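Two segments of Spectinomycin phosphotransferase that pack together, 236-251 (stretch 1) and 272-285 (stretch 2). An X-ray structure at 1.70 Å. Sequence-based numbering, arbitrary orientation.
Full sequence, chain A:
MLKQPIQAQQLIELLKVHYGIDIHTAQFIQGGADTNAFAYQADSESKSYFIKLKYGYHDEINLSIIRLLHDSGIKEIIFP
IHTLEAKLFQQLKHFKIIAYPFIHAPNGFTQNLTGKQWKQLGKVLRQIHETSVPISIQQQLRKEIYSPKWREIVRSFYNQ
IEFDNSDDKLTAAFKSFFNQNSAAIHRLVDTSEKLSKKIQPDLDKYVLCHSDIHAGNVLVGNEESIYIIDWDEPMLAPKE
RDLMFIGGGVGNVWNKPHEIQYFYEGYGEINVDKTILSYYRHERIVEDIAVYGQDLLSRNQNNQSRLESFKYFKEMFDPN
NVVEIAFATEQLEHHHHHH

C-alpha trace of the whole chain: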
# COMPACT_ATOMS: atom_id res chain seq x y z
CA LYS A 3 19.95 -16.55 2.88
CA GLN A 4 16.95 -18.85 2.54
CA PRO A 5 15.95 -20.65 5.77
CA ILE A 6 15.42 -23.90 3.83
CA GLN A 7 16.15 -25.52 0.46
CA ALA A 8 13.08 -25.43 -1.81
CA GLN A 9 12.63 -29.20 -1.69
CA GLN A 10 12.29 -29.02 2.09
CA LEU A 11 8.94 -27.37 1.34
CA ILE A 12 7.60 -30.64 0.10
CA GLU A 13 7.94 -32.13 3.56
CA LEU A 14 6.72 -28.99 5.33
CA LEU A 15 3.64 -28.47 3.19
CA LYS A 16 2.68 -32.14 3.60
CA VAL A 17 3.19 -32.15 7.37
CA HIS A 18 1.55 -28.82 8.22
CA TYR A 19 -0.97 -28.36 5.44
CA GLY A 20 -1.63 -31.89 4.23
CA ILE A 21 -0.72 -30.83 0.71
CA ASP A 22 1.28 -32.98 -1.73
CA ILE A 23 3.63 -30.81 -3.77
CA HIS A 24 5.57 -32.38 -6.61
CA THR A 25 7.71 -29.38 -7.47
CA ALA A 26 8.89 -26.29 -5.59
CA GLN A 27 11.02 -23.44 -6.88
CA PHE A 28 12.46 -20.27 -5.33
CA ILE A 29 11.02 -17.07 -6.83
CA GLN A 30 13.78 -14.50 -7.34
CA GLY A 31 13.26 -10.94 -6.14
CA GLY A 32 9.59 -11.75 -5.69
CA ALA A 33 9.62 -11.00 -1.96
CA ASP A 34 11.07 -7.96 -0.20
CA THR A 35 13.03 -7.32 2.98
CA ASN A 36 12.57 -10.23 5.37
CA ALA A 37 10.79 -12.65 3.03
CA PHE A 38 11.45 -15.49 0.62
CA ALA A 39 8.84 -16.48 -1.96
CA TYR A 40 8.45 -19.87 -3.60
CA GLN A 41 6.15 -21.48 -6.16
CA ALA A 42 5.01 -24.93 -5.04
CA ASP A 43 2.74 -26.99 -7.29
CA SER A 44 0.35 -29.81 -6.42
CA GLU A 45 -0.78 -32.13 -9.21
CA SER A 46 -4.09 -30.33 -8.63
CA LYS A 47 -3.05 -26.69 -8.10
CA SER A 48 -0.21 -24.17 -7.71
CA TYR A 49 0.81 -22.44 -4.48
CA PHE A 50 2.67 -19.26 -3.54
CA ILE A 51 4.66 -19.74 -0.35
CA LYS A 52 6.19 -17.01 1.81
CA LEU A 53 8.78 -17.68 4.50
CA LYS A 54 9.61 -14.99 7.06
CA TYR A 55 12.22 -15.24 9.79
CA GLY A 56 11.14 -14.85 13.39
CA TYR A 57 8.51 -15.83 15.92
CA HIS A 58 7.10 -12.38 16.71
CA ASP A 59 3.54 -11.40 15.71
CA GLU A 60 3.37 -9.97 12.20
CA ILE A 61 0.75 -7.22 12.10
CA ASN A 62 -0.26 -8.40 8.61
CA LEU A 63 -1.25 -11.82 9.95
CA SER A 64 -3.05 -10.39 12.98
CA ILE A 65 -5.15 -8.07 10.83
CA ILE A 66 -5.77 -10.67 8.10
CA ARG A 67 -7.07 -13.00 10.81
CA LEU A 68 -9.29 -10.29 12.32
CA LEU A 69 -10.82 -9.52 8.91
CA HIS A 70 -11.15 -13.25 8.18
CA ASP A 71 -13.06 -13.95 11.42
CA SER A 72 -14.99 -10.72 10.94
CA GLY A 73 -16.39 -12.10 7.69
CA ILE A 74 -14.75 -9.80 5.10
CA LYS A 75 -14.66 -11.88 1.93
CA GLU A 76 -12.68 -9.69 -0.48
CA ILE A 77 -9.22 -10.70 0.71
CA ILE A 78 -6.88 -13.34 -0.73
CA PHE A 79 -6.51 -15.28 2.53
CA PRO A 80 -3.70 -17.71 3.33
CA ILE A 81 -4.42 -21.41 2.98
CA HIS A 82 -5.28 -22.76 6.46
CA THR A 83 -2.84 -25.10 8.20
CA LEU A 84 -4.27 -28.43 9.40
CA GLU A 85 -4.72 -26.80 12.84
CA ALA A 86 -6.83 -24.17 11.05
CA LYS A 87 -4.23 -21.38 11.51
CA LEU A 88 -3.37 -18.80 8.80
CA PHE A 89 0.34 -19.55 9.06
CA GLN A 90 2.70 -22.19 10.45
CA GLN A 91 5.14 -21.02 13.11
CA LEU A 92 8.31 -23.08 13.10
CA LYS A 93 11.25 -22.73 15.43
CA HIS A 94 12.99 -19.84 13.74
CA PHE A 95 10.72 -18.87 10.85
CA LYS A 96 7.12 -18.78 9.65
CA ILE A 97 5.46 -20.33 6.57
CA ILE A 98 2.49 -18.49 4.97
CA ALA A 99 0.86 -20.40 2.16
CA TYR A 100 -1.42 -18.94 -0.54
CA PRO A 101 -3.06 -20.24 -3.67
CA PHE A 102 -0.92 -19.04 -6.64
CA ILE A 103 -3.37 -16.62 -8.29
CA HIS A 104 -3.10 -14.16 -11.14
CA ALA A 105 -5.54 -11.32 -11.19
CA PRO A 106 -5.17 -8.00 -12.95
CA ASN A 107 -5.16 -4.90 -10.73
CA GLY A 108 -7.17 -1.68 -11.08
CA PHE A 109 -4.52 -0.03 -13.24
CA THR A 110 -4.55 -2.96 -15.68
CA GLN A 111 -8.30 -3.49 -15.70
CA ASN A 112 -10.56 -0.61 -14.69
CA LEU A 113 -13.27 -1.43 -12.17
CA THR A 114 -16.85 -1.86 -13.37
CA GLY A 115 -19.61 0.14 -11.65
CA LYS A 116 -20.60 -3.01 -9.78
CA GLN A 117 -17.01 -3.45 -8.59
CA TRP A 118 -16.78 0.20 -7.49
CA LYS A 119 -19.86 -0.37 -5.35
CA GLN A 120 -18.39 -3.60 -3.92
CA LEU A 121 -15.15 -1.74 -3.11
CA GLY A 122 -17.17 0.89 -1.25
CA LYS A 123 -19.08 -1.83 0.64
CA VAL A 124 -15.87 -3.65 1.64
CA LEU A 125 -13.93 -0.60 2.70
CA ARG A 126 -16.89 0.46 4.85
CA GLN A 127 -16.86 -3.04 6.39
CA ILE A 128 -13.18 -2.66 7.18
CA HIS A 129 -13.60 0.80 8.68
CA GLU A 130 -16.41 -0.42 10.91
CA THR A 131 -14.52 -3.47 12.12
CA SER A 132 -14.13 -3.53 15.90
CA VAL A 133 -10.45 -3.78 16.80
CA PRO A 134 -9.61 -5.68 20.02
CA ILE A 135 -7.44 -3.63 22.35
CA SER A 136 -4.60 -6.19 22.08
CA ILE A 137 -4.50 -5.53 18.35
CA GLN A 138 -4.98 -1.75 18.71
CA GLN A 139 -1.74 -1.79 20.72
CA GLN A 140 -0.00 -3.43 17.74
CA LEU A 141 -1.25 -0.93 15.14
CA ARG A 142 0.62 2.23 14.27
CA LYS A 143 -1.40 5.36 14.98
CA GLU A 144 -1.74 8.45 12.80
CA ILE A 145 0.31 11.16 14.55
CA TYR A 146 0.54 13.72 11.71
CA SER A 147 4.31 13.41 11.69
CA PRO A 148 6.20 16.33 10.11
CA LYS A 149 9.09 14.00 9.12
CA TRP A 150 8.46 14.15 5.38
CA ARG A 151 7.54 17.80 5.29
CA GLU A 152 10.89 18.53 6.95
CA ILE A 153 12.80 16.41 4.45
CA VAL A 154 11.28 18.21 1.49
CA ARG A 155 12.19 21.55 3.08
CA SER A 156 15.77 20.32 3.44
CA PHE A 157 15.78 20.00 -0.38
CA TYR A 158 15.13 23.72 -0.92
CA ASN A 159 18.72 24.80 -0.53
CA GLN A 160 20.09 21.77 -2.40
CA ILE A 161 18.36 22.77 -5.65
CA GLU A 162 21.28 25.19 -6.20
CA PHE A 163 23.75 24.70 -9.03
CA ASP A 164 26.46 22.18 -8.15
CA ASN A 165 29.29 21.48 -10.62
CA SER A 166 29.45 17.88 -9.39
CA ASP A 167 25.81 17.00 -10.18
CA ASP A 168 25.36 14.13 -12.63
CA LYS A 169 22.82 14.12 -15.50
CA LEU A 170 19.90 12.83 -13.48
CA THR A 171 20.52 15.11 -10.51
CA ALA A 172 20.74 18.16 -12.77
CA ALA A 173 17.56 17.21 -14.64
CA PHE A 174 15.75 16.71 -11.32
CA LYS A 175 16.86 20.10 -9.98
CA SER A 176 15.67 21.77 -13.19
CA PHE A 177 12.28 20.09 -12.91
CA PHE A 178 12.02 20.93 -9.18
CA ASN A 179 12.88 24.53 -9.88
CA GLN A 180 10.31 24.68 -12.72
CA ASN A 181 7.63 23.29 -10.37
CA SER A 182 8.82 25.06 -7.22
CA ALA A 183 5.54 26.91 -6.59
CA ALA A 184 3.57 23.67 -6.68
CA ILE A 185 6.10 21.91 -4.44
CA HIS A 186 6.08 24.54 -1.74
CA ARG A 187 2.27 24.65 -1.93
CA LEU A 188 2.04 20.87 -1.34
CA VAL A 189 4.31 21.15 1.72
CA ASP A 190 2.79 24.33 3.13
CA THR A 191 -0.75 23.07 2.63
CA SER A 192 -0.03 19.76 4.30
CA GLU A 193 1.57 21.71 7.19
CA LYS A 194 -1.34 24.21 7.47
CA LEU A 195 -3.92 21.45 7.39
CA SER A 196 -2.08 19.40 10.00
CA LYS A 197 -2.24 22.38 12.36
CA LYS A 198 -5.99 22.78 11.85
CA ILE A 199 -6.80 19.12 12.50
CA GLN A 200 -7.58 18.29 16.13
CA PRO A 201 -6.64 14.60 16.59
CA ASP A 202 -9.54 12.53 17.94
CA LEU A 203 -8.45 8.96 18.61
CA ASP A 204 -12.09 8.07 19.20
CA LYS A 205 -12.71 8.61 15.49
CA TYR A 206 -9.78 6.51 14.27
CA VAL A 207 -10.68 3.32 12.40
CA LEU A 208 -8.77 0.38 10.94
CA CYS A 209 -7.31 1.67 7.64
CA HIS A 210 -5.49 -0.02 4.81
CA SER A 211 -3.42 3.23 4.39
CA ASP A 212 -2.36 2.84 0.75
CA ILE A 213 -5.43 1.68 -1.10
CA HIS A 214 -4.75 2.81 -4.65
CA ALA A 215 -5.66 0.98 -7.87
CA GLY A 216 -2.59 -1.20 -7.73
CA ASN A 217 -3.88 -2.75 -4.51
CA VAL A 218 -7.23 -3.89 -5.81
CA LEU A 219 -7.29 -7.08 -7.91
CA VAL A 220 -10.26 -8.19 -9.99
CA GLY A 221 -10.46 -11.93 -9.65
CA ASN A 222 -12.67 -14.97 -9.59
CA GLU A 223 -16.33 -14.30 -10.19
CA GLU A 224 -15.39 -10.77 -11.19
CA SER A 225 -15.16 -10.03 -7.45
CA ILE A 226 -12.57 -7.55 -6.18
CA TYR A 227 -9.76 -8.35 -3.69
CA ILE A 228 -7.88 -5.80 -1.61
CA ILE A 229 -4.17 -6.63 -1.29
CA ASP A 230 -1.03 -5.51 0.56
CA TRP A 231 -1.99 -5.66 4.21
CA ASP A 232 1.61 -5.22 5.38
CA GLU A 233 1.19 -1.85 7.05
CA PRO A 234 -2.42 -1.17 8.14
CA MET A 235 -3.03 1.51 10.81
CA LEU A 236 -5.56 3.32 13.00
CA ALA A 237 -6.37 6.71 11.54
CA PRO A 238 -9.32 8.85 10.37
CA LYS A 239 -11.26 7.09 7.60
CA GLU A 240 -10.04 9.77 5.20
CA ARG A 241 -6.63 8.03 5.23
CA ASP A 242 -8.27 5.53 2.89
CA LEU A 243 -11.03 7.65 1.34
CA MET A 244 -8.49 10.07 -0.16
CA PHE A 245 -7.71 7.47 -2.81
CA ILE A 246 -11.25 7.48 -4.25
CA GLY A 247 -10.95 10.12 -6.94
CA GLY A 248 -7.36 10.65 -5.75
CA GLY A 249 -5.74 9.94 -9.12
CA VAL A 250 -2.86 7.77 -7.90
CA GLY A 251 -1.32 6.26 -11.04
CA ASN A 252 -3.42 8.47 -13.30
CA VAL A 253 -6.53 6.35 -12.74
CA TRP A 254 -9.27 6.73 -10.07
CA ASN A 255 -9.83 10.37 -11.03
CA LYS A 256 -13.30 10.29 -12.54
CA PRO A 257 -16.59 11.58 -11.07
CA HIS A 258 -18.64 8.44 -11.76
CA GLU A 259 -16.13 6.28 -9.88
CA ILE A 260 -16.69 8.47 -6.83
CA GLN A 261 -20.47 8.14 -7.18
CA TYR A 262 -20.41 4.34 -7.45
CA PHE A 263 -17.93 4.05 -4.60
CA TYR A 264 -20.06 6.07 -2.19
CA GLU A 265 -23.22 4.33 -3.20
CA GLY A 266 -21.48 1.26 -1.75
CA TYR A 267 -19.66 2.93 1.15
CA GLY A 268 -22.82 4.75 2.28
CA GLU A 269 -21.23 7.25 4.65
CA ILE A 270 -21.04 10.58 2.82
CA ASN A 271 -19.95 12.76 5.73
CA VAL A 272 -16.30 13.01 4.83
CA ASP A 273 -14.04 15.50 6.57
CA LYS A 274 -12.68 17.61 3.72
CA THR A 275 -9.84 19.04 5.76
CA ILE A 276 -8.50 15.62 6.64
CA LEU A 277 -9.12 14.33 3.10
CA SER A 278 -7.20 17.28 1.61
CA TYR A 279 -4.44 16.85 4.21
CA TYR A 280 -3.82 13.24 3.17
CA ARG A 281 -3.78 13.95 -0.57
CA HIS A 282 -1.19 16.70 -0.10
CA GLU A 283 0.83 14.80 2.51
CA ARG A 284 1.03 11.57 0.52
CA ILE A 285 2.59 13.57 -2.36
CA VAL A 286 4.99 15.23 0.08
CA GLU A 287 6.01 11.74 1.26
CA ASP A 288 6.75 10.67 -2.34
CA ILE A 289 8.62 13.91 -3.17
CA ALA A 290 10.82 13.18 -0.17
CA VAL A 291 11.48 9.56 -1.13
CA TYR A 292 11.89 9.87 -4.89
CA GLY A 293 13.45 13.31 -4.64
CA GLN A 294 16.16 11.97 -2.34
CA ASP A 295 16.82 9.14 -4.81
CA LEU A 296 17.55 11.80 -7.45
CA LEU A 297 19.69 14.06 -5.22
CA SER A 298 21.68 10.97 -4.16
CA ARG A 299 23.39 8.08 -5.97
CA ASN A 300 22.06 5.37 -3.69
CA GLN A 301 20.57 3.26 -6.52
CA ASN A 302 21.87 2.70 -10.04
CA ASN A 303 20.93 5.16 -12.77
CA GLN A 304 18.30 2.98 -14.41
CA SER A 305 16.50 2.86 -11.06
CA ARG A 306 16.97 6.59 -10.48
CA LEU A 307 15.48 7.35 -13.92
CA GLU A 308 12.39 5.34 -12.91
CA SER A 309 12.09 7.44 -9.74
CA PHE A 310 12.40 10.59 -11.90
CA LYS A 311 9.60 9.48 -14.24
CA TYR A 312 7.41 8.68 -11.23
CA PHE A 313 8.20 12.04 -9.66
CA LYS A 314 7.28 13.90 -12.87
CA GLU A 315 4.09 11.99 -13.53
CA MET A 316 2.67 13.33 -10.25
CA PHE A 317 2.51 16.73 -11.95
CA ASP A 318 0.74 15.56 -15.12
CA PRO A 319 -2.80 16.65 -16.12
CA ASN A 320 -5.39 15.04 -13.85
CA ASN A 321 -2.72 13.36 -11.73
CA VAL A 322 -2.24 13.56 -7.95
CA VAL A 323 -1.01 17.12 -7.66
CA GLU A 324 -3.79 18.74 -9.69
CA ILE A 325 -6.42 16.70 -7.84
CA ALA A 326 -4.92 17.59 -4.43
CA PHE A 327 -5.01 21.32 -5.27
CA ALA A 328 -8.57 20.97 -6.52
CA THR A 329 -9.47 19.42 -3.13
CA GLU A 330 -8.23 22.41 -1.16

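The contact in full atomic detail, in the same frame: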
# COMPACT_ATOMS: atom_id res chain seq x y z
N LEU A 236 -4.34 2.74 12.45
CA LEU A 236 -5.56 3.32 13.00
C LEU A 236 -5.43 4.79 12.65
O LEU A 236 -4.44 5.43 12.98
CB LEU A 236 -5.64 3.14 14.53
CG LEU A 236 -5.89 1.71 14.96
CD1 LEU A 236 -5.77 1.54 16.45
CD2 LEU A 236 -7.28 1.33 14.51
N ALA A 237 -6.44 5.32 11.95
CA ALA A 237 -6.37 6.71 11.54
C ALA A 237 -7.78 7.10 11.10
O ALA A 237 -8.68 6.25 11.08
CB ALA A 237 -5.40 6.80 10.35
N PRO A 238 -8.00 8.39 10.83
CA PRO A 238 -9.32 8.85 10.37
C PRO A 238 -9.60 8.12 9.06
O PRO A 238 -8.67 7.84 8.30
CB PRO A 238 -9.08 10.34 10.11
CG PRO A 238 -8.04 10.69 11.13
CD PRO A 238 -7.08 9.51 11.01
N LYS A 239 -10.87 7.82 8.80
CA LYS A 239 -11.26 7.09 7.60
C LYS A 239 -10.74 7.74 6.32
O LYS A 239 -10.56 7.05 5.31
CB LYS A 239 -12.79 6.98 7.52
CG LYS A 239 -13.55 8.32 7.40
CD LYS A 239 -15.07 8.06 7.29
CE LYS A 239 -15.86 9.34 6.99
NZ LYS A 239 -15.73 10.40 8.03
N GLU A 240 -10.52 9.05 6.37
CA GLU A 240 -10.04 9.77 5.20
C GLU A 240 -8.66 9.30 4.72
O GLU A 240 -8.28 9.54 3.57
CB GLU A 240 -10.07 11.29 5.48
CG GLU A 240 -11.50 11.89 5.58
CD GLU A 240 -12.27 11.55 6.86
OE1 GLU A 240 -11.66 11.09 7.86
OE2 GLU A 240 -13.50 11.75 6.86
N ARG A 241 -7.93 8.62 5.59
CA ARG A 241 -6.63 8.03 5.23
C ARG A 241 -6.83 7.11 4.02
O ARG A 241 -5.96 7.00 3.13
CB ARG A 241 -6.11 7.21 6.40
CG ARG A 241 -5.01 6.21 6.06
CD ARG A 241 -3.68 6.89 5.84
NE ARG A 241 -3.56 7.38 4.46
CZ ARG A 241 -2.44 7.89 3.97
NH1 ARG A 241 -1.36 7.96 4.75
NH2 ARG A 241 -2.41 8.33 2.72
N ASP A 242 -7.96 6.39 4.01
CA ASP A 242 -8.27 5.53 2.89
C ASP A 242 -9.17 6.21 1.85
O ASP A 242 -9.00 6.02 0.63
CB ASP A 242 -8.98 4.24 3.35
CG ASP A 242 -8.05 3.27 4.04
OD1 ASP A 242 -6.81 3.43 3.92
OD2 ASP A 242 -8.55 2.33 4.68
N LEU A 243 -10.12 7.02 2.29
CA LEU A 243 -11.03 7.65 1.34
C LEU A 243 -10.35 8.59 0.34
O LEU A 243 -10.88 8.81 -0.75
CB LEU A 243 -12.18 8.37 2.08
CG LEU A 243 -13.07 7.39 2.86
CD1 LEU A 243 -14.27 8.14 3.53
CD2 LEU A 243 -13.59 6.31 1.92
N MET A 244 -9.19 9.13 0.71
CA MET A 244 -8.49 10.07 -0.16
C MET A 244 -8.14 9.47 -1.51
O MET A 244 -7.95 10.19 -2.49
CB MET A 244 -7.22 10.57 0.53
CG MET A 244 -6.19 9.49 0.78
SD MET A 244 -4.47 10.05 0.41
CE MET A 244 -4.41 9.63 -1.38
N PHE A 245 -8.06 8.15 -1.56
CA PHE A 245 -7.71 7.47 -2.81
C PHE A 245 -8.85 7.43 -3.82
O PHE A 245 -8.62 7.32 -5.03
CB PHE A 245 -7.23 6.05 -2.51
CG PHE A 245 -5.89 6.01 -1.82
CD1 PHE A 245 -5.80 5.96 -0.42
CD2 PHE A 245 -4.71 6.07 -2.56
CE1 PHE A 245 -4.56 5.97 0.22
CE2 PHE A 245 -3.46 6.08 -1.91
CZ PHE A 245 -3.39 6.03 -0.53
N ILE A 246 -10.10 7.53 -3.34
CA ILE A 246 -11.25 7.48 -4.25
C ILE A 246 -11.30 8.83 -4.93
O ILE A 246 -11.55 9.85 -4.29
CB ILE A 246 -12.55 7.17 -3.46
CG1 ILE A 246 -12.33 5.91 -2.59
CG2 ILE A 246 -13.73 6.98 -4.42
CD1 ILE A 246 -11.93 4.63 -3.36
N GLY A 247 -11.00 8.85 -6.23
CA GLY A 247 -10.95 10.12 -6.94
C GLY A 247 -9.59 10.80 -6.71
O GLY A 247 -9.36 11.94 -7.13
N GLY A 248 -8.68 10.09 -6.06
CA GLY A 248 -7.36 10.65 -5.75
C GLY A 248 -6.38 10.73 -6.91
O GLY A 248 -5.42 11.48 -6.86
N GLY A 249 -6.61 9.92 -7.94
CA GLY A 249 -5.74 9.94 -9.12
C GLY A 249 -4.39 9.27 -9.05
O GLY A 249 -3.54 9.50 -9.93
N VAL A 250 -4.14 8.45 -8.02
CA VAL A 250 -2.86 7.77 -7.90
C VAL A 250 -2.68 6.82 -9.09
O VAL A 250 -3.50 5.89 -9.30
CB VAL A 250 -2.76 6.96 -6.58
CG1 VAL A 250 -1.43 6.21 -6.51
CG2 VAL A 250 -2.86 7.89 -5.40
N GLY A 251 -1.62 7.07 -9.86
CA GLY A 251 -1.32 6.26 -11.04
C GLY A 251 -2.09 6.69 -12.27
O GLY A 251 -2.18 5.94 -13.25
N VAL A 272 -17.74 13.14 4.93
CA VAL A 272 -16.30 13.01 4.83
C VAL A 272 -15.68 14.34 5.21
O VAL A 272 -16.09 15.39 4.71
CB VAL A 272 -15.93 12.58 3.38
CG1 VAL A 272 -14.42 12.41 3.22
CG2 VAL A 272 -16.64 11.27 3.06
N ASP A 273 -14.71 14.30 6.11
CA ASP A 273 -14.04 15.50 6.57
C ASP A 273 -13.09 15.97 5.48
O ASP A 273 -12.05 15.35 5.24
CB ASP A 273 -13.29 15.22 7.87
CG ASP A 273 -12.73 16.47 8.50
OD1 ASP A 273 -12.22 17.34 7.77
OD2 ASP A 273 -12.81 16.60 9.74
N LYS A 274 -13.46 17.06 4.82
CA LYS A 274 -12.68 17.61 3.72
C LYS A 274 -11.30 18.12 4.09
O LYS A 274 -10.39 18.14 3.26
CB LYS A 274 -13.48 18.70 3.00
CG LYS A 274 -12.65 19.55 2.05
CD LYS A 274 -13.52 20.58 1.33
CE LYS A 274 -12.67 21.59 0.59
NZ LYS A 274 -11.90 22.45 1.54
N THR A 275 -11.13 18.54 5.34
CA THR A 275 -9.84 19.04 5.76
C THR A 275 -8.89 17.86 5.91
O THR A 275 -7.73 17.92 5.49
CB THR A 275 -9.94 19.79 7.10
OG1 THR A 275 -10.84 20.90 6.95
CG2 THR A 275 -8.59 20.27 7.54
N ILE A 276 -9.37 16.77 6.49
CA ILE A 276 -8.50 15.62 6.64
C ILE A 276 -8.27 14.96 5.28
O ILE A 276 -7.17 14.49 4.99
CB ILE A 276 -9.06 14.58 7.63
CG1 ILE A 276 -9.28 15.24 9.00
CG2 ILE A 276 -8.05 13.42 7.79
CD1 ILE A 276 -9.93 14.29 10.04
N LEU A 277 -9.29 14.94 4.43
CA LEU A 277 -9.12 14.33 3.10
C LEU A 277 -8.08 15.13 2.29
O LEU A 277 -7.22 14.54 1.62
CB LEU A 277 -10.45 14.32 2.33
CG LEU A 277 -10.50 13.44 1.07
CD1 LEU A 277 -10.72 11.98 1.46
CD2 LEU A 277 -11.67 13.89 0.19
N SER A 278 -8.15 16.45 2.35
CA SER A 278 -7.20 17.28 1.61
C SER A 278 -5.79 17.14 2.22
O SER A 278 -4.79 17.13 1.50
CB SER A 278 -7.63 18.75 1.62
OG SER A 278 -6.72 19.53 0.83
N TYR A 279 -5.72 17.03 3.54
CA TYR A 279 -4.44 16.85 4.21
C TYR A 279 -3.73 15.59 3.69
O TYR A 279 -2.54 15.62 3.36
CB TYR A 279 -4.63 16.68 5.72
CG TYR A 279 -3.37 16.17 6.39
CD1 TYR A 279 -2.27 17.00 6.57
CD2 TYR A 279 -3.25 14.83 6.78
CE1 TYR A 279 -1.08 16.52 7.10
CE2 TYR A 279 -2.06 14.32 7.31
CZ TYR A 279 -0.98 15.18 7.47
OH TYR A 279 0.17 14.69 8.01
N TYR A 280 -4.45 14.47 3.64
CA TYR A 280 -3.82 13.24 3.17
C TYR A 280 -3.37 13.29 1.72
O TYR A 280 -2.29 12.79 1.41
CB TYR A 280 -4.74 12.04 3.39
CG TYR A 280 -4.67 11.50 4.79
CD1 TYR A 280 -3.47 11.02 5.31
CD2 TYR A 280 -5.81 11.44 5.61
CE1 TYR A 280 -3.39 10.51 6.60
CE2 TYR A 280 -5.75 10.93 6.88
CZ TYR A 280 -4.54 10.46 7.38
OH TYR A 280 -4.46 9.89 8.64
N ARG A 281 -4.17 13.88 0.84
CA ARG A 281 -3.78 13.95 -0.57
C ARG A 281 -2.53 14.80 -0.75
O ARG A 281 -1.68 14.47 -1.58
CB ARG A 281 -4.91 14.51 -1.42
CG ARG A 281 -6.08 13.57 -1.50
CD ARG A 281 -7.16 14.13 -2.40
NE ARG A 281 -8.17 13.11 -2.65
CZ ARG A 281 -9.35 13.35 -3.21
NH1 ARG A 281 -9.69 14.57 -3.58
NH2 ARG A 281 -10.20 12.34 -3.39
N HIS A 282 -2.41 15.89 0.01
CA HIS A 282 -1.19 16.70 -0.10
C HIS A 282 -0.02 16.00 0.57
O HIS A 282 1.07 15.92 0.00
CB HIS A 282 -1.39 18.10 0.54
CG HIS A 282 -2.27 19.03 -0.27
ND1 HIS A 282 -3.64 18.89 -0.34
CD2 HIS A 282 -1.95 20.08 -1.06
CE1 HIS A 282 -4.13 19.82 -1.14
NE2 HIS A 282 -3.13 20.55 -1.59
N GLU A 283 -0.24 15.46 1.77
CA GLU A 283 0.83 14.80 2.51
C GLU A 283 1.37 13.54 1.83
O GLU A 283 2.57 13.26 1.90
CB GLU A 283 0.34 14.46 3.93
CG GLU A 283 1.30 13.63 4.77
CD GLU A 283 2.64 14.30 5.08
OE1 GLU A 283 2.75 15.55 5.01
OE2 GLU A 283 3.58 13.57 5.43
N ARG A 284 0.51 12.76 1.19
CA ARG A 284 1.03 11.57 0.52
C ARG A 284 1.99 11.99 -0.60
O ARG A 284 2.99 11.31 -0.84
CB ARG A 284 -0.09 10.73 -0.08
CG ARG A 284 0.38 9.34 -0.50
CD ARG A 284 -0.79 8.50 -1.04
NE ARG A 284 -0.34 7.16 -1.41
CZ ARG A 284 0.19 6.86 -2.60
NH1 ARG A 284 0.32 7.79 -3.54
NH2 ARG A 284 0.61 5.61 -2.82
N ILE A 285 1.69 13.10 -1.28
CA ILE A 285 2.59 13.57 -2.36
C ILE A 285 3.90 14.06 -1.74
O ILE A 285 4.99 13.81 -2.27
CB ILE A 285 1.91 14.67 -3.21
CG1 ILE A 285 0.65 14.10 -3.85
CG2 ILE A 285 2.85 15.17 -4.30
CD1 ILE A 285 -0.26 15.12 -4.51
O HOH W 1 -0.69 10.62 3.05

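What fills the apolar centre? The helix of stretch 2, residues 274-285, lies against the short helical turn of stretch 1, and the backbones come closest at E240 and L277, whose CA atoms are 5.1 Å apart. Here nonpolar groups make van der Waals contacts, packed together away from water. L277 CD1 lies against both L243 CB and M244 CB, 3.9 Å from each. M244 SD also reaches Y280 CB at 3.6 Å, while P238 CB meets I276 CG2 at 4.0 Å.

How does Y280 hold so much of stretch 1? Its ring offers a face to the backbone of R241, whose CA lies 3.7 Å from the ring centroid, a CH-pi contact. The R241 side chain curls back, so that Y280 CD1 also lies over a face of its guanidinium. A water bridges the pair, donating to Y280 O (3.2 Å) and weakly accepting from R241 NH2 (2.9 Å).

What bonds the polar edges? Where stretch 2 enters its helix, D273 N donates to E240 OE2 at 2.9 Å; K239 NZ forms a salt bridge with that same E240 OE2, also at 2.9 Å. Further along, R281 NE (2.9 Å) and R281 NH2 (3.2 Å) both donate to M244 O, using a carbonyl at the turn. Beyond it, the flat R284 guanidinium makes a packing contact, one face over F245 CE2, with R284 NE 3.3 Å from F245 CE2 at the edge of the F245 ring, near its plane.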